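Local atomic coordinates of putative beta-glucosidase (Bifidobacterium adolescentis, PDB entry 5WAB), a protein that hydrolyses beta-glucosidic linkages as a family 3 glycoside hydrolase and may also release terminal alpha-L-arabinopyranosyl groups from ginsenoside Rb2. Residues A[548-553]-A[573-578]; A[491-496]-A[580-585]; A[566-571]-A[620-625]; A[585-590]-A[645-650]. All coordinates share one frame; numbering follows the deposited sequence.

All four contacts involve the fibronectin type III-like domain, a beta-sandwich near the C-terminus. Contacts 1 and 3 lie on one sheet, strands 551-560, 566-574 and 615-622, and share the middle strand, their centres about 24 Å apart. Contact 4 pairs strands 580-590 and 642-648 of the facing sheet; its centre is about 10 Å from that of contact 3, and the valines, Phe620 and Leu622 that meet between them form part of the sandwich core. Contact 2 uses the earlier half of strand 580-590, meets contact 4 at Gln585, and docks the domain on a loop of the preceding C-terminal domain. In the chain, residues 548-553 and 573-578 both fall between the two halves of contact 2.

Contact 1: residues A[548-553]-A[573-578]; sequences YATFAI and TNTSDV
Backbone bonds pair the start of strand 551-560 with the end of strand 566-574. Ala552 and Thr573 form an antiparallel hydrogen-bonded pair, Ala552 N reaching Thr573 O at 3.0 Å, whereas Phe551 and Asn574 face each other as a non-hydrogen-bonded pair. Past Asn574 the regular ladder stops, but Thr575 N still donates to Thr550 O from above its carbonyl plane. Hydroxyls add one bond: Thr550 and Thr575 cross at about a right angle and their OG1 atoms lie 2.8 Å apart, both in the crowded position between backbone N and carbonyl carbon. Within 573-578 the Asn574 amide, CG anti to the backbone N (chi1 -171°), organises the turn. Its OD1 accepts in plane from Ser576 N and from Ser576 OG, the latter at 2.7 Å, and its ND2 donates to Val578 O and also to Leu610 O. Ser576 OG in turn accepts from Val578 N. Packing completes the contact: the Phe551 ring crosses the Asn574 amide obliquely, their planes 41° apart, with Phe551 CE2 3.8 Å from Asn574 CB, while Tyr548 CB touches Val578 CG1 at 4.0 Å. An Asx turn at Asn574 followed by an ST turn at Ser576 thus ends the second strand of a beta hairpin in the fibronectin type III-like sandwich.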
loop_
_atom_site.group_PDB
_atom_site.type_symbol
_atom_site.label_atom_id
_atom_site.label_comp_id
_atom_site.label_asym_id
_atom_site.label_seq_id
_atom_site.Cartn_x
_atom_site.Cartn_y
_atom_site.Cartn_z
ATOM N N TYR A 548 12.465 13.659 15.832
ATOM C CA TYR A 548 13.000 14.634 16.774
ATOM C C TYR A 548 13.713 13.982 17.955
ATOM O O TYR A 548 14.386 14.686 18.716
ATOM C CB TYR A 548 11.881 15.544 17.295
ATOM C CG TYR A 548 11.218 16.384 16.222
ATOM C CD1 TYR A 548 11.839 16.601 14.998
ATOM C CD2 TYR A 548 9.961 16.946 16.429
ATOM C CE1 TYR A 548 11.231 17.353 14.011
ATOM C CE2 TYR A 548 9.344 17.704 15.447
ATOM C CZ TYR A 548 9.986 17.907 14.239
ATOM O OH TYR A 548 9.379 18.663 13.258
ATOM N N ALA A 549 13.604 12.666 18.118
ATOM C CA ALA A 549 14.234 11.944 19.215
ATOM C C ALA A 549 15.377 11.080 18.701
ATOM O O ALA A 549 15.575 10.913 17.496
ATOM C CB ALA A 549 13.209 11.076 19.952
ATOM N N THR A 550 16.135 10.521 19.640
ATOM C CA THR A 550 17.191 9.569 19.334
ATOM C C THR A 550 16.885 8.247 20.022
ATOM O O THR A 550 16.307 8.217 21.113
ATOM C CB THR A 550 18.576 10.083 19.773
ATOM O OG1 THR A 550 18.581 10.328 21.186
ATOM C CG2 THR A 550 18.932 11.361 19.036
ATOM N N PHE A 551 17.264 7.150 19.369
ATOM C CA PHE A 551 16.978 5.816 19.874
ATOM C C PHE A 551 18.221 4.943 19.770
ATOM O O PHE A 551 19.098 5.176 18.935
ATOM C CB PHE A 551 15.796 5.176 19.117
ATOM C CG PHE A 551 14.513 5.952 19.243
ATOM C CD1 PHE A 551 14.238 7.007 18.384
ATOM C CD2 PHE A 551 13.594 5.646 20.234
ATOM C CE1 PHE A 551 13.069 7.736 18.504
ATOM C CE2 PHE A 551 12.418 6.371 20.358
ATOM C CZ PHE A 551 12.156 7.418 19.491
ATOM N N ALA A 552 18.282 3.934 20.633
ATOM C CA ALA A 552 19.376 2.977 20.654
ATOM C C ALA A 552 18.801 1.579 20.803
ATOM O O ALA A 552 17.842 1.374 21.553
ATOM C CB ALA A 552 20.360 3.266 21.794
ATOM N N ILE A 553 19.386 0.625 20.085
ATOM C CA ILE A 553 18.957 -0.767 20.115
ATOM C C ILE A 553 20.078 -1.613 20.703
ATOM O O ILE A 553 21.223 -1.547 20.238
ATOM C CB ILE A 553 18.564 -1.267 18.713
ATOM C CG1 ILE A 553 17.352 -0.492 18.204
ATOM C CG2 ILE A 553 18.268 -2.753 18.733
ATOM C CD1 ILE A 553 16.960 -0.852 16.802
ATOM N N THR A 573 15.391 1.908 23.041
ATOM C CA THR A 573 15.393 2.886 24.122
ATOM C C THR A 573 15.406 4.295 23.550
ATOM O O THR A 573 16.188 4.591 22.640
ATOM C CB THR A 573 16.605 2.681 25.034
ATOM O OG1 THR A 573 16.664 1.311 25.451
ATOM C CG2 THR A 573 16.515 3.580 26.257
ATOM N N ASN A 574 14.524 5.152 24.059
ATOM C CA ASN A 574 14.537 6.569 23.709
ATOM C C ASN A 574 15.618 7.256 24.538
ATOM O O ASN A 574 15.448 7.461 25.745
ATOM C CB ASN A 574 13.168 7.195 23.951
ATOM C CG ASN A 574 13.066 8.611 23.411
ATOM O OD1 ASN A 574 14.067 9.317 23.273
ATOM N ND2 ASN A 574 11.848 9.035 23.113
ATOM N N THR A 575 16.730 7.612 23.895
ATOM C CA THR A 575 17.885 8.194 24.566
ATOM C C THR A 575 17.904 9.718 24.500
ATOM O O THR A 575 18.975 10.319 24.621
ATOM C CB THR A 575 19.175 7.637 23.964
ATOM O OG1 THR A 575 19.230 7.965 22.569
ATOM C CG2 THR A 575 19.234 6.122 24.126
ATOM N N SER A 576 16.754 10.354 24.323
ATOM C CA SER A 576 16.675 11.799 24.152
ATOM C C SER A 576 15.743 12.399 25.204
ATOM O O SER A 576 15.327 11.729 26.151
ATOM C CB SER A 576 16.217 12.139 22.732
ATOM O OG SER A 576 14.839 11.851 22.566
ATOM N N ASP A 577 15.426 13.683 25.034
ATOM C CA ASP A 577 14.477 14.385 25.891
ATOM C C ASP A 577 13.123 14.578 25.225
ATOM O O ASP A 577 12.286 15.319 25.750
ATOM C CB ASP A 577 15.034 15.749 26.303
ATOM C CG ASP A 577 16.331 15.643 27.069
ATOM O OD1 ASP A 577 16.440 14.738 27.924
ATOM O OD2 ASP A 577 17.236 16.470 26.821
ATOM N N VAL A 578 12.890 13.931 24.087
ATOM C CA VAL A 578 11.680 14.128 23.300
ATOM C C VAL A 578 10.925 12.810 23.215
ATOM O O VAL A 578 11.509 11.774 22.881
ATOM C CB VAL A 578 12.004 14.659 21.895
ATOM C CG1 VAL A 578 10.720 14.829 21.085
ATOM C CG2 VAL A 578 12.786 15.965 21.995
#

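Contact 2: residues A[491-496]-A[580-585]; sequences SGKLAQ and AAETVQ
Residues 491-496 run as an irregular loop past strand 580-590, the backbones drawing closest at Ser491 and Ala581, whose CA atoms are 5.8 Å apart. This is a loop-to-strand interface between the C-terminal domain of family 3 and the fibronectin type III-like sandwich. Lys493 carries it: the chain bends at chi2 (-66°), then runs straight to NZ, laying CG 4.0 Å from Thr583 CB and equally near Gln585 NE2. NZ also donates to Gly545 O and makes a salt bridge to Glu582 OE2, crossing the Glu582 side chain at about a right angle; the hydrogen bond is weak at 3.2 Å. Glu582 bends back at chi2 (64°), so that OE2 also accepts from Thr583 N through its anti lone pair. Both residues are buried, and the ammonium would probably favour the ionised carboxylate. An alanine at Glu582 removes this carboxylate, which would probably leave the Lys493 charge less well balanced, with Gly545 O still in place, and loosen the loop on the strand. Ser491 CB packs against Ala581 CB, while its OG bonds to Lys607 NZ. Two waters bridge loop and strand: one joins Ser491 O to Thr583 OG1, and the second lies in bonding reach of Ser491 O (2.8 Å), Thr583 OG1 and, weakly, Ala581 O.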
loop_
_atom_site.group_PDB
_atom_site.type_symbol
_atom_site.label_atom_id
_atom_site.label_comp_id
_atom_site.label_asym_id
_atom_site.label_seq_id
_atom_site.Cartn_x
_atom_site.Cartn_y
_atom_site.Cartn_z
ATOM N N SER A 491 7.342 10.367 12.675
ATOM C CA SER A 491 7.797 8.999 12.868
ATOM C C SER A 491 7.687 8.141 11.608
ATOM O O SER A 491 7.784 6.909 11.704
ATOM C CB SER A 491 7.012 8.347 14.010
ATOM O OG SER A 491 5.606 8.422 13.804
ATOM N N GLY A 492 7.494 8.746 10.438
ATOM C CA GLY A 492 7.268 7.972 9.235
ATOM C C GLY A 492 8.553 7.367 8.700
ATOM O O GLY A 492 9.620 7.978 8.739
ATOM N N LYS A 493 8.428 6.149 8.186
ATOM C CA LYS A 493 9.501 5.454 7.492
ATOM C C LYS A 493 9.074 5.194 6.054
ATOM O O LYS A 493 7.908 4.884 5.790
ATOM C CB LYS A 493 9.847 4.129 8.181
ATOM C CG LYS A 493 10.222 4.242 9.653
ATOM C CD LYS A 493 11.522 5.001 9.872
ATOM C CE LYS A 493 11.934 4.927 11.338
ATOM N NZ LYS A 493 13.191 5.671 11.640
ATOM N N LEU A 494 10.022 5.302 5.126
ATOM C CA LEU A 494 9.699 5.134 3.716
ATOM C C LEU A 494 9.167 3.731 3.451
ATOM O O LEU A 494 9.807 2.732 3.795
ATOM C CB LEU A 494 10.935 5.396 2.853
ATOM C CG LEU A 494 11.374 6.846 2.665
ATOM C CD1 LEU A 494 12.587 6.909 1.760
ATOM C CD2 LEU A 494 10.241 7.682 2.098
ATOM N N ALA A 495 7.975 3.668 2.861
ATOM C CA ALA A 495 7.421 2.444 2.302
ATOM C C ALA A 495 7.809 2.268 0.839
ATOM O O ALA A 495 7.364 1.310 0.192
ATOM C CB ALA A 495 5.898 2.440 2.444
ATOM N N GLN A 496 8.640 3.173 0.325
ATOM C CA GLN A 496 9.049 3.235 -1.068
ATOM C C GLN A 496 10.490 3.720 -1.102
ATOM O O GLN A 496 10.867 4.611 -0.333
ATOM C CB GLN A 496 8.134 4.193 -1.842
ATOM C CG GLN A 496 7.826 3.832 -3.284
ATOM C CD GLN A 496 6.704 4.693 -3.865
ATOM O OE1 GLN A 496 6.072 5.476 -3.152
ATOM N NE2 GLN A 496 6.463 4.560 -5.163
ATOM N N ALA A 580 8.834 10.288 21.340
ATOM C CA ALA A 580 8.667 9.990 19.922
ATOM C C ALA A 580 8.601 8.482 19.731
ATOM O O ALA A 580 8.934 7.706 20.629
ATOM C CB ALA A 580 9.798 10.597 19.086
ATOM N N ALA A 581 8.181 8.077 18.533
ATOM C CA ALA A 581 8.038 6.673 18.182
ATOM C C ALA A 581 9.167 6.227 17.260
ATOM O O ALA A 581 9.643 6.989 16.414
ATOM C CB ALA A 581 6.690 6.411 17.505
ATOM N N GLU A 582 9.565 4.967 17.412
ATOM C CA GLU A 582 10.586 4.346 16.580
ATOM C C GLU A 582 10.038 3.050 16.007
ATOM O O GLU A 582 9.311 2.322 16.688
ATOM C CB GLU A 582 11.863 4.071 17.394
ATOM C CG GLU A 582 12.981 3.355 16.647
ATOM C CD GLU A 582 13.544 4.167 15.500
ATOM O OE1 GLU A 582 14.544 4.887 15.714
ATOM O OE2 GLU A 582 12.979 4.095 14.388
ATOM N N THR A 583 10.379 2.765 14.757
ATOM C CA THR A 583 9.913 1.559 14.086
ATOM C C THR A 583 11.104 0.637 13.858
ATOM O O THR A 583 11.912 0.869 12.953
ATOM C CB THR A 583 9.215 1.896 12.773
ATOM O OG1 THR A 583 8.064 2.700 13.047
ATOM C CG2 THR A 583 8.779 0.620 12.061
ATOM N N VAL A 584 11.193 -0.416 14.666
ATOM C CA VAL A 584 12.260 -1.401 14.540
ATOM C C VAL A 584 11.908 -2.365 13.418
ATOM O O VAL A 584 10.760 -2.806 13.295
ATOM C CB VAL A 584 12.471 -2.144 15.871
ATOM C CG1 VAL A 584 13.560 -3.201 15.733
ATOM C CG2 VAL A 584 12.812 -1.159 16.981
ATOM N N GLN A 585 12.899 -2.697 12.594
ATOM C CA GLN A 585 12.694 -3.502 11.401
ATOM C C GLN A 585 13.613 -4.713 11.438
ATOM O O GLN A 585 14.771 -4.613 11.850
ATOM C CB GLN A 585 12.946 -2.667 10.127
ATOM C CG GLN A 585 12.211 -1.326 10.141
ATOM C CD GLN A 585 12.640 -0.377 9.037
ATOM O OE1 GLN A 585 13.132 -0.796 7.989
ATOM N NE2 GLN A 585 12.445 0.917 9.269
HETATM O O HOH W 1 7.172 4.434 10.976
HETATM O O HOH W 2 8.933 5.482 13.801
#

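Contact 3: residues A[566-571]-A[620-625]; sequences AHVTAT and FDLDER
The imidazole of His567 meets Asp621 at its edge: Asp621 OD1 lies near the ring plane, 3.0 Å from His567 CD2, with the carboxylate plane turned 53° from that of the ring. CG of His567 stands anti to the backbone N (chi1 -179°), which swings the ring across to the neighbouring strand, and His567 CD2 also comes within 3.4 Å of Phe620 O. The carboxylate would probably polarise the ring. The other flat group, the phenyl of Phe620, receives Val568 CB at its edge, near the ring plane, and Phe620 CD2 is 3.9 Å from Val568 CG1. The two branches of Val568 divide the work, CG1 going to this ring and CG2 to Leu622 CD1 at 3.7 Å. Four backbone bonds tie the strands in antiparallel register. Val568 N donates almost straight to Phe620 O at 2.8 Å, and Phe620 N returns the bond to Val568 O from above its carbonyl plane. Ala566 and Leu622 form the second such pair, with His567 and Asp621 as the non-hydrogen-bonded pair between them. The side chains therefore alternate: His567 and Asp621 share the more exposed face, whereas Ala566, Val568, Phe620 and Leu622 lie on the buried one, where Val568 also touches Val646 and Val648 of strand 642-648. A polar outer and an apolar inner face are characteristic of a sheet in a beta-sandwich, here the fibronectin type III-like domain.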
loop_
_atom_site.group_PDB
_atom_site.type_symbol
_atom_site.label_atom_id
_atom_site.label_comp_id
_atom_site.label_asym_id
_atom_site.label_seq_id
_atom_site.Cartn_x
_atom_site.Cartn_y
_atom_site.Cartn_z
ATOM N N ALA A 566 12.841 -19.315 13.990
ATOM C CA ALA A 566 13.680 -18.567 14.906
ATOM C C ALA A 566 12.832 -17.516 15.608
ATOM O O ALA A 566 11.690 -17.245 15.224
ATOM C CB ALA A 566 14.860 -17.918 14.176
ATOM N N HIS A 567 13.408 -16.916 16.645
ATOM C CA HIS A 567 12.719 -15.914 17.440
ATOM C C HIS A 567 13.687 -14.790 17.765
ATOM O O HIS A 567 14.828 -15.040 18.163
ATOM C CB HIS A 567 12.152 -16.523 18.728
ATOM C CG HIS A 567 11.415 -15.544 19.584
ATOM N ND1 HIS A 567 11.949 -15.024 20.744
ATOM C CD2 HIS A 567 10.195 -14.976 19.442
ATOM C CE1 HIS A 567 11.085 -14.183 21.284
ATOM N NE2 HIS A 567 10.012 -14.135 20.513
ATOM N N VAL A 568 13.220 -13.554 17.639
ATOM C CA VAL A 568 14.064 -12.376 17.795
ATOM C C VAL A 568 13.647 -11.623 19.043
ATOM O O VAL A 568 12.456 -11.413 19.288
ATOM C CB VAL A 568 13.979 -11.452 16.574
ATOM C CG1 VAL A 568 15.010 -10.346 16.702
ATOM C CG2 VAL A 568 14.215 -12.248 15.322
ATOM N N THR A 569 14.630 -11.195 19.821
ATOM C CA THR A 569 14.366 -10.408 21.012
ATOM C C THR A 569 15.302 -9.212 20.998
ATOM O O THR A 569 16.498 -9.379 20.741
ATOM C CB THR A 569 14.590 -11.295 22.233
ATOM O OG1 THR A 569 13.935 -12.545 21.983
ATOM C CG2 THR A 569 14.018 -10.656 23.543
ATOM N N ALA A 570 14.769 -8.014 21.253
ATOM C CA ALA A 570 15.572 -6.797 21.237
ATOM C C ALA A 570 14.964 -5.740 22.153
ATOM O O ALA A 570 13.762 -5.749 22.428
ATOM C CB ALA A 570 15.697 -6.248 19.817
ATOM N N THR A 571 15.808 -4.802 22.590
ATOM C CA THR A 571 15.387 -3.662 23.400
ATOM C C THR A 571 15.657 -2.369 22.642
ATOM O O THR A 571 16.770 -2.154 22.149
ATOM C CB THR A 571 16.132 -3.598 24.735
ATOM O OG1 THR A 571 15.874 -4.777 25.504
ATOM C CG2 THR A 571 15.664 -2.373 25.532
ATOM N N PHE A 620 10.050 -10.637 17.868
ATOM C CA PHE A 620 9.625 -10.956 16.513
ATOM C C PHE A 620 9.636 -12.467 16.341
ATOM O O PHE A 620 10.629 -13.122 16.669
ATOM C CB PHE A 620 10.550 -10.313 15.468
ATOM C CG PHE A 620 10.697 -8.813 15.599
ATOM C CD1 PHE A 620 9.877 -7.953 14.885
ATOM C CD2 PHE A 620 11.677 -8.267 16.414
ATOM C CE1 PHE A 620 10.022 -6.579 14.996
ATOM C CE2 PHE A 620 11.828 -6.896 16.525
ATOM C CZ PHE A 620 11.001 -6.052 15.814
ATOM N N ASP A 621 8.530 -13.015 15.844
ATOM C CA ASP A 621 8.477 -14.408 15.423
ATOM C C ASP A 621 8.854 -14.490 13.949
ATOM O O ASP A 621 8.348 -13.719 13.128
ATOM C CB ASP A 621 7.078 -14.987 15.644
ATOM C CG ASP A 621 6.832 -15.402 17.085
ATOM O OD1 ASP A 621 7.808 -15.720 17.799
ATOM O OD2 ASP A 621 5.656 -15.416 17.504
ATOM N N LEU A 622 9.742 -15.420 13.616
ATOM C CA LEU A 622 10.165 -15.661 12.237
ATOM C C LEU A 622 9.774 -17.089 11.881
ATOM O O LEU A 622 10.486 -18.035 12.229
ATOM C CB LEU A 622 11.666 -15.436 12.073
ATOM C CG LEU A 622 12.174 -14.003 12.258
ATOM C CD1 LEU A 622 13.694 -13.920 12.103
ATOM C CD2 LEU A 622 11.479 -13.075 11.268
ATOM N N ASP A 623 8.641 -17.253 11.201
ATOM C CA ASP A 623 8.189 -18.587 10.840
ATOM C C ASP A 623 9.014 -19.116 9.668
ATOM O O ASP A 623 9.956 -18.474 9.193
ATOM C CB ASP A 623 6.698 -18.579 10.505
ATOM C CG ASP A 623 6.348 -17.629 9.360
ATOM O OD1 ASP A 623 7.253 -17.172 8.631
ATOM O OD2 ASP A 623 5.147 -17.337 9.187
ATOM N N GLU A 624 8.644 -20.302 9.184
ATOM C CA GLU A 624 9.383 -20.902 8.078
ATOM C C GLU A 624 9.326 -20.035 6.823
ATOM O O GLU A 624 10.278 -20.028 6.034
ATOM C CB GLU A 624 8.854 -22.304 7.797
ATOM C CG GLU A 624 9.053 -23.267 8.951
ATOM C CD GLU A 624 8.604 -24.676 8.611
ATOM O OE1 GLU A 624 8.027 -24.870 7.518
ATOM O OE2 GLU A 624 8.823 -25.589 9.438
ATOM N N ARG A 625 8.217 -19.322 6.607
ATOM C CA ARG A 625 8.102 -18.447 5.446
ATOM C C ARG A 625 9.050 -17.251 5.506
ATOM O O ARG A 625 9.317 -16.633 4.470
ATOM C CB ARG A 625 6.660 -17.969 5.288
ATOM C CG ARG A 625 5.720 -19.005 4.664
ATOM C CD ARG A 625 5.974 -19.149 3.164
ATOM N NE ARG A 625 5.738 -17.891 2.457
ATOM C CZ ARG A 625 4.555 -17.495 2.001
ATOM N NH1 ARG A 625 3.484 -18.267 2.161
ATOM N NH2 ARG A 625 4.445 -16.324 1.382
#

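Contact 4: residues A[585-590]-A[645-650]; sequences QVYVAP and TVEVGT
Thr645 opens the ladder by exchanging two backbone bonds with Ala589: its carbonyl O takes a nearly straight bond from Ala589 N, and its own N donates to Ala589 O from above the carbonyl plane. Thr645 CB also packs 3.8 Å from Ala589 CB. Val646 points to the other face, where its CG1 meets Val586 CG1 obliquely at 3.8 Å; both CG1 branches stand anti to their backbone N. Glu647 pairs with Tyr587, Glu647 N giving a straight bond of 2.8 Å (178°) to Tyr587 O. Its extended side chain crosses that of Tyr587 obliquely, Glu647 OE1 3.5 Å from Tyr587 CB, and OE1 is bonded to His600, whose ring stacks on that of Tyr587. Val648 returns to the valine face, more loosely, its CG2 4.5 Å from Val586 CG2. Gly649 closes the ladder with Gln585, its O accepting from Gln585 N at 2.7 Å as the chain begins to turn a corner. Thr650 O lies 2.9 Å from Gln585 NE2, at an angle too poor for a bond; NE2 donates instead to Gly543 O, and Gln585 OE1 accepts from Tyr587 OH nearly along the C=O axis. A leucine at Gln585 has no amide to hold these partners, which would probably leave the tyrosine hydroxyl poorly satisfied. An antiparallel ladder whose valine face packs on the opposing sheet, Val646 against Val568 and Leu622, is the arrangement of a beta-sandwich, here the fibronectin type III-like domain.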
loop_
_atom_site.group_PDB
_atom_site.type_symbol
_atom_site.label_atom_id
_atom_site.label_comp_id
_atom_site.label_asym_id
_atom_site.label_seq_id
_atom_site.Cartn_x
_atom_site.Cartn_y
_atom_site.Cartn_z
ATOM N N GLN A 585 12.899 -2.697 12.594
ATOM C CA GLN A 585 12.694 -3.502 11.401
ATOM C C GLN A 585 13.613 -4.713 11.438
ATOM O O GLN A 585 14.771 -4.613 11.850
ATOM C CB GLN A 585 12.946 -2.667 10.127
ATOM C CG GLN A 585 12.211 -1.326 10.141
ATOM C CD GLN A 585 12.640 -0.377 9.037
ATOM O OE1 GLN A 585 13.132 -0.796 7.989
ATOM N NE2 GLN A 585 12.445 0.917 9.269
ATOM N N VAL A 586 13.088 -5.857 11.007
ATOM C CA VAL A 586 13.832 -7.110 10.978
ATOM C C VAL A 586 13.923 -7.571 9.532
ATOM O O VAL A 586 12.902 -7.669 8.840
ATOM C CB VAL A 586 13.174 -8.194 11.854
ATOM C CG1 VAL A 586 13.896 -9.527 11.683
ATOM C CG2 VAL A 586 13.167 -7.768 13.312
ATOM N N TYR A 587 15.146 -7.826 9.073
ATOM C CA TYR A 587 15.412 -8.355 7.745
ATOM C C TYR A 587 16.067 -9.724 7.861
ATOM O O TYR A 587 16.750 -10.018 8.844
ATOM C CB TYR A 587 16.316 -7.404 6.943
ATOM C CG TYR A 587 15.696 -6.051 6.677
ATOM C CD1 TYR A 587 15.705 -5.057 7.643
ATOM C CD2 TYR A 587 15.117 -5.764 5.450
ATOM C CE1 TYR A 587 15.138 -3.826 7.403
ATOM C CE2 TYR A 587 14.549 -4.537 5.202
ATOM C CZ TYR A 587 14.561 -3.572 6.182
ATOM O OH TYR A 587 13.994 -2.347 5.931
ATOM N N VAL A 588 15.844 -10.572 6.862
ATOM C CA VAL A 588 16.488 -11.879 6.795
ATOM C C VAL A 588 17.454 -11.862 5.622
ATOM O O VAL A 588 17.043 -11.649 4.475
ATOM C CB VAL A 588 15.468 -13.021 6.661
ATOM C CG1 VAL A 588 16.173 -14.315 6.285
ATOM C CG2 VAL A 588 14.703 -13.195 7.968
ATOM N N ALA A 589 18.735 -12.089 5.910
ATOM C CA ALA A 589 19.779 -12.106 4.889
ATOM C C ALA A 589 20.247 -13.540 4.687
ATOM O O ALA A 589 21.057 -14.048 5.478
ATOM C CB ALA A 589 20.955 -11.207 5.284
ATOM N N PRO A 590 19.776 -14.227 3.653
ATOM C CA PRO A 590 20.122 -15.636 3.475
ATOM C C PRO A 590 21.478 -15.806 2.818
ATOM O O PRO A 590 21.976 -14.934 2.101
ATOM C CB PRO A 590 19.004 -16.154 2.565
ATOM C CG PRO A 590 18.647 -14.956 1.742
ATOM C CD PRO A 590 18.820 -13.757 2.636
ATOM N N THR A 645 21.159 -14.820 8.162
ATOM C CA THR A 645 21.495 -13.690 9.015
ATOM C C THR A 645 20.229 -12.897 9.309
ATOM O O THR A 645 19.521 -12.480 8.386
ATOM C CB THR A 645 22.541 -12.789 8.359
ATOM O OG1 THR A 645 23.787 -13.489 8.250
ATOM C CG2 THR A 645 22.750 -11.546 9.202
ATOM N N VAL A 646 19.926 -12.726 10.592
ATOM C CA VAL A 646 18.817 -11.892 11.034
ATOM C C VAL A 646 19.375 -10.513 11.356
ATOM O O VAL A 646 20.287 -10.384 12.181
ATOM C CB VAL A 646 18.103 -12.501 12.249
ATOM C CG1 VAL A 646 16.974 -11.599 12.694
ATOM C CG2 VAL A 646 17.579 -13.884 11.908
ATOM N N GLU A 647 18.854 -9.490 10.682
ATOM C CA GLU A 647 19.285 -8.114 10.870
ATOM C C GLU A 647 18.203 -7.335 11.606
ATOM O O GLU A 647 17.018 -7.435 11.274
ATOM C CB GLU A 647 19.588 -7.444 9.528
ATOM C CG GLU A 647 20.654 -8.162 8.712
ATOM C CD GLU A 647 20.744 -7.653 7.285
ATOM O OE1 GLU A 647 19.773 -7.020 6.816
ATOM O OE2 GLU A 647 21.780 -7.900 6.628
ATOM N N VAL A 648 18.616 -6.544 12.591
ATOM C CA VAL A 648 17.710 -5.712 13.373
ATOM C C VAL A 648 18.174 -4.271 13.243
ATOM O O VAL A 648 19.360 -3.975 13.426
ATOM C CB VAL A 648 17.665 -6.146 14.850
ATOM C CG1 VAL A 648 16.672 -5.295 15.624
ATOM C CG2 VAL A 648 17.316 -7.620 14.959
ATOM N N GLY A 649 17.253 -3.384 12.909
ATOM C CA GLY A 649 17.613 -1.996 12.731
ATOM C C GLY A 649 16.401 -1.105 12.604
ATOM O O GLY A 649 15.282 -1.488 12.952
ATOM N N THR A 650 16.647 0.108 12.114
ATOM C CA THR A 650 15.593 1.098 11.937
ATOM C C THR A 650 15.442 1.509 10.480
ATOM O O THR A 650 14.717 2.467 10.183
ATOM C CB THR A 650 15.865 2.317 12.819
ATOM O OG1 THR A 650 17.168 2.829 12.535
ATOM C CG2 THR A 650 15.805 1.912 14.281
#